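Lipoprotein (Clostridium difficile, PDB 4OTE) probably binds methionine outside the membrane as the lipid-tethered, substrate-capturing component of a methionine transport system. Local coordinates at residues A11-P15 / T173-P178; L49-D55 / L201-T205. All coordinates share one frame; numbering follows the deposited sequence.

Interaction 1 of 2, residues A11-P15 / T173-P178; sequences ATLVP and TTYAVP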
ATOM      1  N   ALA A  11       7.198   4.058   9.896  1.00 22.90           N
ATOM      2  CA  ALA A  11       7.011   3.417   8.596  1.00 23.18           C
ATOM      3  C   ALA A  11       6.876   1.911   8.695  1.00 24.18           C
ATOM      4  O   ALA A  11       7.448   1.278   9.580  1.00 26.19           O
ATOM      5  CB  ALA A  11       8.162   3.763   7.668  1.00 22.35           C
ATOM      6  N   THR A  12       6.104   1.347   7.773  1.00 24.67           N
ATOM      7  CA  THR A  12       6.137  -0.089   7.522  1.00 25.40           C
ATOM      8  C   THR A  12       7.463  -0.398   6.833  1.00 25.11           C
ATOM      9  O   THR A  12       7.984   0.435   6.087  1.00 24.17           O
ATOM     10  CB  THR A  12       4.959  -0.520   6.642  1.00 24.82           C
ATOM     11  OG1 THR A  12       4.810   0.408   5.561  1.00 25.29           O
ATOM     12  CG2 THR A  12       3.679  -0.542   7.454  1.00 25.00           C
ATOM     13  N   LEU A  13       8.026  -1.573   7.097  1.00 26.58           N
ATOM     14  CA  LEU A  13       9.350  -1.903   6.568  1.00 28.40           C
ATOM     15  C   LEU A  13       9.412  -1.762   5.049  1.00 28.50           C
ATOM     16  O   LEU A  13      10.316  -1.113   4.520  1.00 27.72           O
ATOM     17  CB  LEU A  13       9.763  -3.318   6.966  1.00 30.91           C
ATOM     18  CG  LEU A  13      11.186  -3.739   6.570  1.00 33.85           C
ATOM     19  CD1 LEU A  13      12.234  -2.770   7.104  1.00 33.93           C
ATOM     20  CD2 LEU A  13      11.471  -5.156   7.050  1.00 35.09           C
ATOM     21  N   VAL A  14       8.445  -2.359   4.358  1.00 28.40           N
ATOM     22  CA  VAL A  14       8.450  -2.390   2.899  1.00 28.76           C
ATOM     23  C   VAL A  14       7.312  -1.538   2.337  1.00 28.31           C
ATOM     24  O   VAL A  14       6.156  -1.747   2.697  1.00 28.98           O
ATOM     25  CB  VAL A  14       8.310  -3.833   2.379  1.00 29.94           C
ATOM     26  CG1 VAL A  14       8.193  -3.850   0.857  1.00 31.35           C
ATOM     27  CG2 VAL A  14       9.489  -4.674   2.844  1.00 31.09           C
ATOM     28  N   PRO A  15       7.629  -0.575   1.451  1.00 27.43           N
ATOM     29  CA  PRO A  15       8.957  -0.156   0.989  1.00 27.31           C
ATOM     30  C   PRO A  15       9.548   1.041   1.744  1.00 26.27           C
ATOM     31  O   PRO A  15      10.737   1.316   1.614  1.00 27.36           O
ATOM     32  CB  PRO A  15       8.704   0.231  -0.472  1.00 26.89           C
ATOM     33  CG  PRO A  15       7.268   0.619  -0.536  1.00 27.18           C
ATOM     34  CD  PRO A  15       6.563   0.103   0.693  1.00 27.67           C
ATOM     35  N   THR A 173       1.904  -5.036  -1.270  1.00 28.50           N
ATOM     36  CA  THR A 173       3.338  -5.291  -1.325  1.00 27.50           C
ATOM     37  C   THR A 173       3.967  -5.150   0.065  1.00 26.45           C
ATOM     38  O   THR A 173       4.881  -5.903   0.407  1.00 25.93           O
ATOM     39  CB  THR A 173       4.013  -4.404  -2.393  1.00 28.00           C
ATOM     40  OG1 THR A 173       3.708  -4.942  -3.683  1.00 28.84           O
ATOM     41  CG2 THR A 173       5.538  -4.343  -2.229  1.00 27.51           C
ATOM     42  N   THR A 174       3.451  -4.213   0.868  1.00 25.38           N
ATOM     43  CA  THR A 174       3.880  -4.053   2.267  1.00 25.53           C
ATOM     44  C   THR A 174       3.779  -5.364   3.074  1.00 26.22           C
ATOM     45  O   THR A 174       4.600  -5.616   3.952  1.00 25.57           O
ATOM     46  CB  THR A 174       3.084  -2.922   2.969  1.00 24.90           C
ATOM     47  OG1 THR A 174       3.458  -1.656   2.415  1.00 23.63           O
ATOM     48  CG2 THR A 174       3.348  -2.891   4.468  1.00 26.10           C
ATOM     49  N   TYR A 175       2.784  -6.191   2.768  1.00 28.55           N
ATOM     50  CA  TYR A 175       2.629  -7.496   3.423  1.00 29.68           C
ATOM     51  C   TYR A 175       3.283  -8.640   2.647  1.00 30.61           C
ATOM     52  O   TYR A 175       3.816  -9.573   3.249  1.00 31.11           O
ATOM     53  CB  TYR A 175       1.148  -7.797   3.653  1.00 31.43           C
ATOM     54  CG  TYR A 175       0.576  -7.003   4.794  1.00 32.20           C
ATOM     55  CD1 TYR A 175       0.430  -7.574   6.056  1.00 34.76           C
ATOM     56  CD2 TYR A 175       0.206  -5.674   4.626  1.00 31.72           C
ATOM     57  CE1 TYR A 175      -0.085  -6.848   7.116  1.00 35.71           C
ATOM     58  CE2 TYR A 175      -0.306  -4.937   5.683  1.00 34.74           C
ATOM     59  CZ  TYR A 175      -0.452  -5.530   6.925  1.00 36.02           C
ATOM     60  OH  TYR A 175      -0.961  -4.808   7.979  1.00 39.75           O
ATOM     61  N   ALA A 176       3.253  -8.561   1.320  1.00 30.62           N
ATOM     62  CA  ALA A 176       3.752  -9.640   0.467  1.00 31.72           C
ATOM     63  C   ALA A 176       5.254  -9.885   0.624  1.00 32.96           C
ATOM     64  O   ALA A 176       5.688 -11.030   0.796  1.00 31.48           O
ATOM     65  CB  ALA A 176       3.421  -9.356  -0.994  1.00 31.68           C
ATOM     66  N   VAL A 177       6.040  -8.810   0.566  1.00 32.51           N
ATOM     67  CA  VAL A 177       7.498  -8.938   0.530  1.00 33.93           C
ATOM     68  C   VAL A 177       8.070  -9.535   1.827  1.00 36.22           C
ATOM     69  O   VAL A 177       8.874 -10.464   1.762  1.00 39.24           O
ATOM     70  CB  VAL A 177       8.194  -7.608   0.170  1.00 31.74           C
ATOM     71  CG1 VAL A 177       9.704  -7.725   0.327  1.00 32.60           C
ATOM     72  CG2 VAL A 177       7.851  -7.207  -1.255  1.00 31.29           C
ATOM     73  N   PRO A 178       7.663  -9.017   3.001  1.00 35.71           N
ATOM     74  CA  PRO A 178       8.155  -9.628   4.242  1.00 37.29           C
ATOM     75  C   PRO A 178       7.682 -11.067   4.444  1.00 39.49           C
ATOM     76  O   PRO A 178       8.342 -11.834   5.138  1.00 42.74           O
ATOM     77  CB  PRO A 178       7.587  -8.716   5.337  1.00 35.84           C
ATOM     78  CG  PRO A 178       7.302  -7.425   4.654  1.00 35.35           C
ATOM     79  CD  PRO A 178       6.872  -7.804   3.271  1.00 34.53           C
TER
HETATM   80  O   HOH W   1       2.688   0.448   3.991  1.00 22.33           O
HETATM   81  O   HOH W   2       6.333  -4.096   5.523  1.00 22.51           O

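Interaction 2 of 2, residues L49-D55 / L201-T205; sequences LNNGEID and LAFRT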
ATOM      1  N   LEU A  49       1.477   9.633  14.777  1.00 27.87           N
ATOM      2  CA  LEU A  49       1.681  10.923  14.126  1.00 28.83           C
ATOM      3  C   LEU A  49       0.826  12.022  14.770  1.00 30.32           C
ATOM      4  O   LEU A  49       1.312  13.119  15.046  1.00 30.70           O
ATOM      5  CB  LEU A  49       1.377  10.825  12.627  1.00 27.76           C
ATOM      6  CG  LEU A  49       1.507  12.112  11.810  1.00 27.17           C
ATOM      7  CD1 LEU A  49       2.909  12.687  11.937  1.00 27.22           C
ATOM      8  CD2 LEU A  49       1.152  11.870  10.348  1.00 26.20           C
ATOM      9  N   ASN A  50      -0.445  11.722  15.009  1.00 32.55           N
ATOM     10  CA  ASN A  50      -1.357  12.702  15.582  1.00 35.38           C
ATOM     11  C   ASN A  50      -1.050  12.977  17.057  1.00 37.39           C
ATOM     12  O   ASN A  50      -1.211  14.101  17.527  1.00 39.02           O
ATOM     13  CB  ASN A  50      -2.800  12.241  15.412  1.00 37.41           C
ATOM     14  CG  ASN A  50      -3.797  13.372  15.582  1.00 38.99           C
ATOM     15  OD1 ASN A  50      -3.750  14.377  14.867  1.00 39.02           O
ATOM     16  ND2 ASN A  50      -4.717  13.207  16.519  1.00 41.25           N
ATOM     17  N   ASN A  51      -0.600  11.944  17.770  1.00 38.83           N
ATOM     18  CA  ASN A  51      -0.164  12.067  19.165  1.00 41.31           C
ATOM     19  C   ASN A  51       1.047  12.975  19.333  1.00 37.78           C
ATOM     20  O   ASN A  51       1.206  13.595  20.374  1.00 38.82           O
ATOM     21  CB  ASN A  51       0.208  10.692  19.750  1.00 43.83           C
ATOM     22  CG  ASN A  51      -0.973   9.743  19.852  1.00 49.97           C
ATOM     23  OD1 ASN A  51      -0.798   8.567  20.172  1.00 54.44           O
ATOM     24  ND2 ASN A  51      -2.178  10.238  19.575  1.00 53.74           N
ATOM     25  N   GLY A  52       1.911  13.024  18.322  1.00 35.41           N
ATOM     26  CA  GLY A  52       3.151  13.794  18.395  1.00 33.95           C
ATOM     27  C   GLY A  52       4.390  12.951  18.651  1.00 32.97           C
ATOM     28  O   GLY A  52       5.471  13.494  18.875  1.00 33.70           O
ATOM     29  N   GLU A  53       4.248  11.628  18.615  1.00 32.00           N
ATOM     30  CA  GLU A  53       5.371  10.730  18.881  1.00 31.94           C
ATOM     31  C   GLU A  53       6.379  10.724  17.728  1.00 30.34           C
ATOM     32  O   GLU A  53       7.576  10.559  17.948  1.00 30.66           O
ATOM     33  CB  GLU A  53       4.873   9.303  19.134  1.00 33.57           C
ATOM     34  CG  GLU A  53       5.949   8.392  19.695  1.00 35.70           C
ATOM     35  CD  GLU A  53       5.517   6.945  19.853  1.00 37.65           C
ATOM     36  OE1 GLU A  53       4.427   6.559  19.385  1.00 37.17           O
ATOM     37  OE2 GLU A  53       6.298   6.178  20.451  1.00 38.89           O
ATOM     38  N   ILE A  54       5.882  10.889  16.506  1.00 28.65           N
ATOM     39  CA  ILE A  54       6.716  10.884  15.307  1.00 28.06           C
ATOM     40  C   ILE A  54       6.459  12.158  14.508  1.00 28.21           C
ATOM     41  O   ILE A  54       5.373  12.734  14.584  1.00 28.62           O
ATOM     42  CB  ILE A  54       6.451   9.635  14.424  1.00 26.89           C
ATOM     43  CG1 ILE A  54       4.999   9.604  13.922  1.00 26.57           C
ATOM     44  CG2 ILE A  54       6.770   8.365  15.202  1.00 28.15           C
ATOM     45  CD1 ILE A  54       4.627   8.354  13.155  1.00 26.22           C
ATOM     46  N   ASP A  55       7.465  12.596  13.757  1.00 28.83           N
ATOM     47  CA  ASP A  55       7.360  13.808  12.935  1.00 29.37           C
ATOM     48  C   ASP A  55       6.567  13.564  11.659  1.00 28.35           C
ATOM     49  O   ASP A  55       5.962  14.483  11.113  1.00 30.18           O
ATOM     50  CB  ASP A  55       8.750  14.315  12.565  1.00 30.72           C
ATOM     51  CG  ASP A  55       9.544  14.759  13.773  1.00 33.41           C
ATOM     52  OD1 ASP A  55       9.089  15.690  14.469  1.00 38.10           O
ATOM     53  OD2 ASP A  55      10.618  14.181  14.027  1.00 32.42           O
ATOM     54  N   LEU A 201       4.641  10.654   2.127  1.00 26.32           N
ATOM     55  CA  LEU A 201       4.896  11.085   3.483  1.00 26.76           C
ATOM     56  C   LEU A 201       3.647  11.793   3.996  1.00 28.31           C
ATOM     57  O   LEU A 201       3.011  12.556   3.263  1.00 29.40           O
ATOM     58  CB  LEU A 201       6.101  12.025   3.526  1.00 26.19           C
ATOM     59  CG  LEU A 201       6.721  12.257   4.904  1.00 26.18           C
ATOM     60  CD1 LEU A 201       7.546  11.052   5.333  1.00 25.14           C
ATOM     61  CD2 LEU A 201       7.574  13.518   4.892  1.00 26.95           C
ATOM     62  N   ALA A 202       3.280  11.501   5.240  1.00 28.82           N
ATOM     63  CA  ALA A 202       2.182  12.185   5.908  1.00 28.43           C
ATOM     64  C   ALA A 202       2.712  12.851   7.167  1.00 28.54           C
ATOM     65  O   ALA A 202       3.646  12.356   7.798  1.00 26.80           O
ATOM     66  CB  ALA A 202       1.067  11.209   6.248  1.00 29.21           C
ATOM     67  N   PHE A 203       2.116  13.981   7.525  1.00 29.49           N
ATOM     68  CA  PHE A 203       2.588  14.766   8.657  1.00 29.24           C
ATOM     69  C   PHE A 203       1.461  15.627   9.195  1.00 31.59           C
ATOM     70  O   PHE A 203       0.442  15.810   8.528  1.00 34.83           O
ATOM     71  CB  PHE A 203       3.782  15.632   8.248  1.00 28.94           C
ATOM     72  CG  PHE A 203       3.643  16.248   6.886  1.00 28.73           C
ATOM     73  CD1 PHE A 203       2.906  17.411   6.707  1.00 30.21           C
ATOM     74  CD2 PHE A 203       4.236  15.659   5.782  1.00 28.29           C
ATOM     75  CE1 PHE A 203       2.768  17.977   5.448  1.00 30.76           C
ATOM     76  CE2 PHE A 203       4.103  16.218   4.520  1.00 28.77           C
ATOM     77  CZ  PHE A 203       3.370  17.381   4.354  1.00 30.12           C
ATOM     78  N   ARG A 204       1.635  16.132  10.411  1.00 32.70           N
ATOM     79  CA  ARG A 204       0.639  17.011  11.008  1.00 34.53           C
ATOM     80  C   ARG A 204       0.549  18.299  10.192  1.00 35.86           C
ATOM     81  O   ARG A 204       1.568  18.849   9.764  1.00 34.37           O
ATOM     82  CB  ARG A 204       0.980  17.323  12.469  1.00 34.72           C
ATOM     83  CG  ARG A 204       0.868  16.125  13.401  1.00 32.85           C
ATOM     84  CD  ARG A 204       1.212  16.503  14.830  1.00 33.42           C
ATOM     85  NE  ARG A 204       2.598  16.952  14.959  1.00 33.52           N
ATOM     86  CZ  ARG A 204       3.658  16.152  15.086  1.00 33.15           C
ATOM     87  NH1 ARG A 204       3.526  14.830  15.109  1.00 31.80           N
ATOM     88  NH2 ARG A 204       4.873  16.686  15.189  1.00 34.21           N
ATOM     89  N   THR A 205      -0.679  18.757   9.968  1.00 38.31           N
ATOM     90  CA  THR A 205      -0.930  19.989   9.228  1.00 41.40           C
ATOM     91  C   THR A 205      -0.135  21.172   9.792  1.00 42.53           C
ATOM     92  O   THR A 205       0.320  22.026   9.030  1.00 44.35           O
ATOM     93  CB  THR A 205      -2.437  20.323   9.217  1.00 43.63           C
ATOM     94  OG1 THR A 205      -3.168  19.198   8.710  1.00 43.19           O
ATOM     95  CG2 THR A 205      -2.723  21.547   8.351  1.00 44.88           C
TER
HETATM   96  O   HOH W   3       7.024  14.942  16.450  1.00 37.76           O
HETATM   97  O   HOH W   4       4.058  16.314  11.824  1.00 23.90           O

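Interaction 1 of 2, residues A11-P15 / T173-P178
Val-14 lays its two methyl groups over the side chains of Val-177 and Pro-178, with CG1 3.8 Å from Val-177 CB and CG2 4.0 Å from Pro-178 CG. The contact forms part of the wall of the amino-acid pocket of a periplasmic binding protein fold, where the end of strand 6-12 and the start of helix 13-22 meet the short helix 173-176 and the residues that follow it. CG1 stands anti to the backbone N of Val-14 (chi1 175°), which turns it toward the carbonyl of Thr-173 and the side chain of Val-177, while CG2 faces the proline ring. A beta-branched residue suits this place because its two methyls can serve two neighbours at once; Tyr-233 of helix 223-233 also touches Val-14.

The polar half centres on Thr-174. Its OG1 donates to the carbonyl O of Val-14 at 2.7 Å, in the carbonyl plane with a C=O...donor angle of 154°. The same hydroxyl accepts from a water that also bonds Thr-12 OG1, and it makes a weak hydrogen bond to the N of the bound selenomethionine. Threonine fits here because it pairs this hydroxyl with a methyl: CG2 packs 3.6 Å from Thr-12 CB, the two side chains crossing at about a right angle. The peptide bond after Val-14 is cis, and Pro-15 brings its CD close to the same hydroxyl. A second water joins the backbones, accepting from Val-14 N at 3.0 Å and donating to Thr-174 O at 2.8 Å.

Interaction 2 of 2, residues L49-D55 / L201-T205
Arg-204 reaches across to Leu-49 and Ile-54, and its NH1 donates to both of their carbonyl oxygens at 2.8 Å. The bond to Leu-49 O lies in the guanidinium plane and in the carbonyl plane, with an N-H...O angle of 159°. That to Ile-54 O is less regular, the oxygen lying 16° out of the guanidinium plane. Arginine suits the site because one terminal nitrogen can hold two carbonyls while NE bonds Glu-206 OE2 and NH2 forms a salt bridge with Asp-207 OD2. Asp-55, Glu-206 and Asp-207 are zinc-binding residues of this protein, though no zinc is bound to them within this chain in the model. A bend at chi3 (-63°) turns the guanidinium back toward the loop.

These carbonyls flank the end of helix 44-51, which closes in a Schellman motif: Glu-53 N bonds back to Ala-48 O, and Gly-52 is the C-prime residue, with the positive phi that glycine readily adopts. Leu-49 O accepts from both Gly-52 N, weakly, and Arg-204 NH1.

Water extends the polar network. One molecule accepts from Arg-204 NH2 and donates to Gly-52 O and Asp-55 OD1; Asp-55 OD2 is held by Val-8 N. Another links Arg-204 N to Asp-55 O and sits over the centre of one guanidinium face.

Van der Waals contacts complete the join, the forked end of Leu-49 lying along the backbone of 202-203. CD2 makes an apolar pair with the small Ala-202 CB at 4.2 Å and touches Ala-202 O at 3.6 Å; Phe-203 CB meets another carbonyl oxygen, Asp-55 O, at 3.8 Å.

How the interactions relate
Interactions 1 and 2 meet on one mixed sheet: strand 6-12 leads into interaction 1, strand 199-204 carries half of interaction 2, and strand 56-58 pairs with both. Their centres are 20 Å apart, with nearest atoms about 6 Å apart and no direct touch. Along the chain their segments alternate, 11-15 and 49-55 preceding 173-178 and 201-205, so the two contacts interlock in sequence. Interaction 1 borders the ligand, the Thr-174 side chain lying about 3 Å from the bound selenomethionine. Interaction 2 stands farther off, with the Ala-202 side chain about 10 Å from that ligand, but the Asp-55 side chain lies about 4 Å from a zinc ion.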